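Local atomic coordinates of PT26-6P (PDB entry 2WB7), a protein that is of unknown function, is encoded by a mobile extrachromosomal element of Thermococcus and combines immunoglobulin-like domains with a helical domain. Residues R149-Y152 with D153-N157; G501-E504 with Q505-I508. One frame throughout, in Å; residues are numbered along the deposited sequence.

Interaction 1. Residues R149-Y152 with D153-N157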
# COMPACT_ATOMS: atom_id res chain seq x y z
N ARG A 149 11.81 -10.12 12.86
CA ARG A 149 12.33 -9.82 11.55
C ARG A 149 11.85 -10.90 10.57
O ARG A 149 11.75 -10.66 9.36
CB ARG A 149 13.86 -9.80 11.61
CG ARG A 149 14.51 -9.40 10.31
CD ARG A 149 14.20 -7.94 9.98
NE ARG A 149 14.62 -7.58 8.64
CZ ARG A 149 15.79 -7.01 8.36
NH1 ARG A 149 16.64 -6.75 9.34
NH2 ARG A 149 16.11 -6.71 7.11
N GLU A 150 11.57 -12.09 11.10
CA GLU A 150 11.15 -13.22 10.28
C GLU A 150 9.80 -12.93 9.64
O GLU A 150 9.67 -12.92 8.41
CB GLU A 150 11.04 -14.49 11.12
CG GLU A 150 12.39 -15.12 11.54
CD GLU A 150 13.30 -14.16 12.34
OE1 GLU A 150 14.40 -13.82 11.82
OE2 GLU A 150 12.92 -13.75 13.47
N LEU A 151 8.80 -12.71 10.48
CA LEU A 151 7.47 -12.33 10.03
C LEU A 151 7.56 -11.11 9.13
O LEU A 151 6.91 -11.02 8.08
CB LEU A 151 6.59 -12.00 11.24
CG LEU A 151 5.22 -11.41 10.90
CD1 LEU A 151 4.47 -12.42 10.06
CD2 LEU A 151 4.43 -11.07 12.15
N TYR A 152 8.37 -10.16 9.56
CA TYR A 152 8.45 -8.87 8.92
C TYR A 152 8.86 -9.02 7.47
O TYR A 152 8.23 -8.43 6.59
CB TYR A 152 9.45 -7.99 9.65
CG TYR A 152 9.71 -6.72 8.92
CD1 TYR A 152 8.96 -5.58 9.20
CD2 TYR A 152 10.67 -6.66 7.91
CE1 TYR A 152 9.18 -4.40 8.50
CE2 TYR A 152 10.89 -5.50 7.20
CZ TYR A 152 10.14 -4.38 7.50
OH TYR A 152 10.37 -3.23 6.80
N ASP A 153 9.91 -9.79 7.22
CA ASP A 153 10.38 -10.04 5.86
C ASP A 153 9.29 -10.79 5.12
O ASP A 153 9.03 -10.54 3.95
CB ASP A 153 11.62 -10.94 5.87
CG ASP A 153 12.81 -10.30 6.57
OD1 ASP A 153 12.93 -9.05 6.52
OD2 ASP A 153 13.63 -11.06 7.15
N LYS A 154 8.67 -11.72 5.83
CA LYS A 154 7.69 -12.59 5.23
C LYS A 154 6.56 -11.76 4.65
O LYS A 154 6.03 -12.07 3.58
CB LYS A 154 7.15 -13.55 6.28
CG LYS A 154 6.49 -14.74 5.69
CD LYS A 154 6.04 -15.70 6.77
CE LYS A 154 5.35 -16.91 6.15
NZ LYS A 154 4.80 -17.77 7.23
N ILE A 155 6.19 -10.70 5.34
CA ILE A 155 5.11 -9.83 4.87
C ILE A 155 5.36 -9.35 3.44
O ILE A 155 4.47 -9.40 2.60
CB ILE A 155 4.92 -8.62 5.79
CG1 ILE A 155 4.36 -9.10 7.13
CG2 ILE A 155 4.00 -7.63 5.14
CD1 ILE A 155 4.42 -8.09 8.22
N TRP A 156 6.58 -8.89 3.17
CA TRP A 156 6.90 -8.29 1.88
C TRP A 156 7.32 -9.30 0.83
O TRP A 156 7.49 -8.93 -0.33
CB TRP A 156 7.98 -7.22 2.04
CG TRP A 156 7.71 -6.35 3.20
CD1 TRP A 156 8.43 -6.27 4.36
CD2 TRP A 156 6.59 -5.47 3.36
NE1 TRP A 156 7.83 -5.38 5.22
CE2 TRP A 156 6.70 -4.88 4.63
CE3 TRP A 156 5.51 -5.13 2.54
CZ2 TRP A 156 5.78 -3.96 5.10
CZ3 TRP A 156 4.59 -4.23 3.02
CH2 TRP A 156 4.73 -3.65 4.28
N ASN A 157 7.50 -10.56 1.23
CA ASN A 157 8.02 -11.55 0.29
C ASN A 157 7.03 -12.66 -0.10
O ASN A 157 7.28 -13.41 -1.04
CB ASN A 157 9.34 -12.13 0.79
CG ASN A 157 10.40 -11.06 0.97
OD1 ASN A 157 11.06 -10.98 2.02
ND2 ASN A 157 10.55 -10.19 -0.04

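Interaction 2. Residues G501-E504 with Q505-I508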
# COMPACT_ATOMS: atom_id res chain seq x y z
N GLY A 501 22.55 -4.84 8.29
CA GLY A 501 21.36 -5.65 8.12
C GLY A 501 20.07 -4.90 7.88
O GLY A 501 18.99 -5.44 8.10
N ASP A 502 20.16 -3.66 7.43
CA ASP A 502 18.96 -2.95 7.02
C ASP A 502 19.16 -2.31 5.68
O ASP A 502 19.26 -1.10 5.57
CB ASP A 502 18.59 -1.90 8.05
CG ASP A 502 17.20 -1.34 7.82
OD1 ASP A 502 16.61 -1.67 6.78
OD2 ASP A 502 16.71 -0.56 8.68
N LEU A 503 19.21 -3.13 4.64
CA LEU A 503 19.46 -2.64 3.31
C LEU A 503 18.26 -1.87 2.75
O LEU A 503 18.40 -1.00 1.88
CB LEU A 503 19.85 -3.80 2.40
CG LEU A 503 20.08 -3.47 0.93
CD1 LEU A 503 21.05 -2.25 0.72
CD2 LEU A 503 20.58 -4.75 0.22
N GLU A 504 17.06 -2.20 3.23
CA GLU A 504 15.87 -1.51 2.76
C GLU A 504 15.95 -0.04 3.13
O GLU A 504 15.86 0.82 2.26
CB GLU A 504 14.60 -2.11 3.34
CG GLU A 504 14.43 -3.61 3.09
CD GLU A 504 14.96 -4.49 4.25
OE1 GLU A 504 15.72 -3.98 5.12
OE2 GLU A 504 14.63 -5.71 4.28
N GLN A 505 16.09 0.24 4.42
CA GLN A 505 16.18 1.64 4.85
C GLN A 505 17.41 2.34 4.26
O GLN A 505 17.39 3.55 4.01
CB GLN A 505 16.11 1.77 6.37
CG GLN A 505 15.85 3.21 6.82
CD GLN A 505 15.41 3.32 8.26
OE1 GLN A 505 14.31 2.90 8.64
NE2 GLN A 505 16.28 3.92 9.08
N ALA A 506 18.47 1.57 4.02
CA ALA A 506 19.67 2.05 3.36
C ALA A 506 19.35 2.60 1.98
O ALA A 506 19.93 3.59 1.54
CB ALA A 506 20.67 0.94 3.25
N LYS A 507 18.43 1.95 1.27
CA LYS A 507 18.13 2.37 -0.09
C LYS A 507 17.35 3.67 -0.10
O LYS A 507 17.43 4.47 -1.03
CB LYS A 507 17.38 1.27 -0.83
CG LYS A 507 18.21 0.03 -1.10
CD LYS A 507 17.36 -1.06 -1.77
CE LYS A 507 18.17 -1.85 -2.79
NZ LYS A 507 17.33 -2.90 -3.45
N ILE A 508 16.58 3.89 0.95
CA ILE A 508 15.90 5.17 1.08
C ILE A 508 16.92 6.30 1.29
O ILE A 508 16.94 7.30 0.54
CB ILE A 508 14.89 5.15 2.24
CG1 ILE A 508 13.69 4.25 1.88
CG2 ILE A 508 14.45 6.55 2.53
CD1 ILE A 508 12.91 3.75 3.07

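Interaction 1. Residues R149-Y152 with D153-N157
R149 and D153, one turn apart on the same short helix, form an i, i+4 salt bridge: NE of R149 donates to OD1 of D153 over 3.1 Å at an N-H...O angle of 154°. OD1 is met on its syn side. R149 starts with CG anti to the backbone N (chi1 -176°) and then bends at chi2, which turns NE back to OD1 of D153, slightly tilted from the carboxylate plane, while the guanidinium end runs on to the carbonyl of G317. The backbone bond from D153 N to R149 O (3.0 Å) joins the same two residues.

Y152 and W156 make the second i, i+4 pair, an edge-to-face stack with the planes at 72°. The indole points its NE1 edge at one face of the phenol ring, toward its rim, where NE1 lies 3.4 Å from CZ of Y152. L151 CG and I155 CD1 touch more loosely.

The phenol OH is bonded to E378, and K258 makes a cation-pi contact with W156. On the sheet beneath helix 149-157, Y152 touches strands 253-261 and 319-331, and I155 and W156 touch strands 253-261 and 370-379, while L151 and I155 also pack against helix 135-144.

Interaction 2. Residues G501-E504 with Q505-I508
D502 caps the first turn of helix 503-523: its OD1 accepts from Q505 N over 3.1 Å, with a fairly straight N-H...O angle of 164°. The amide approaches from above the carboxylate plane, 51° out of it. With CG trans to its own N (chi1 -168°), D502 swings the carboxylate back toward Q505. The other oxygen, OD2, is bonded to NE2 of H354 on strand 350-364. The main chain of the same residue serves as well, D502 O accepting from A506 N at 3.2 Å.

This is a classical Asp N-cap, in which a side-chain acceptor meets an amide of the first turn that has no earlier carbonyl of the helix to pair with. The helix dipole would be expected to stabilise the negative charge of the carboxylate, but other acids crowd it and would probably work against this: OE1 of E504 lies 3.0 Å from OD1 of D502, and D352 comes close to OD2. Just ahead of the cap, the carbonyl oxygen of G501 receives NH1 of R149. Farther along, K507 N is shared by E504 O, at 3.0 Å, and more weakly by L503 O.

Packing follows the same turn. CB of Q505 sits against the capping carboxylate, 3.3 Å from OD2 of D502. On another side of the helix, CD1 of L503 reaches both CB of A506 and CG of K507, each at 4.1 Å, crossing the lysine chain at a slant. L503, A506 and K507 all touch Y447 of helix 442-465, and A506 also meets K497 and A498 of helix 471-499. I508 contacts M380 in a neighbouring loop.

Interactions 1 and 2 lie far apart in sequence, the first in an immunoglobulin-like domain and the second in the helical domain, yet they touch in space, their centres about 15 Å apart. The link is the guanidinium of R149. Its NH1 lies 3.0 Å from G501 O, a probable hydrogen bond to the residue just before the D502 cap, and its NH2 is 3.3 Å from OE2 of E504, a long and weak ion pair. While NE is engaged within interaction 1, the two terminal nitrogens reach across to residues 501-504, NH1 being shared with G317 O. R149 probably helps join helix 149-157 to the start of helix 503-523.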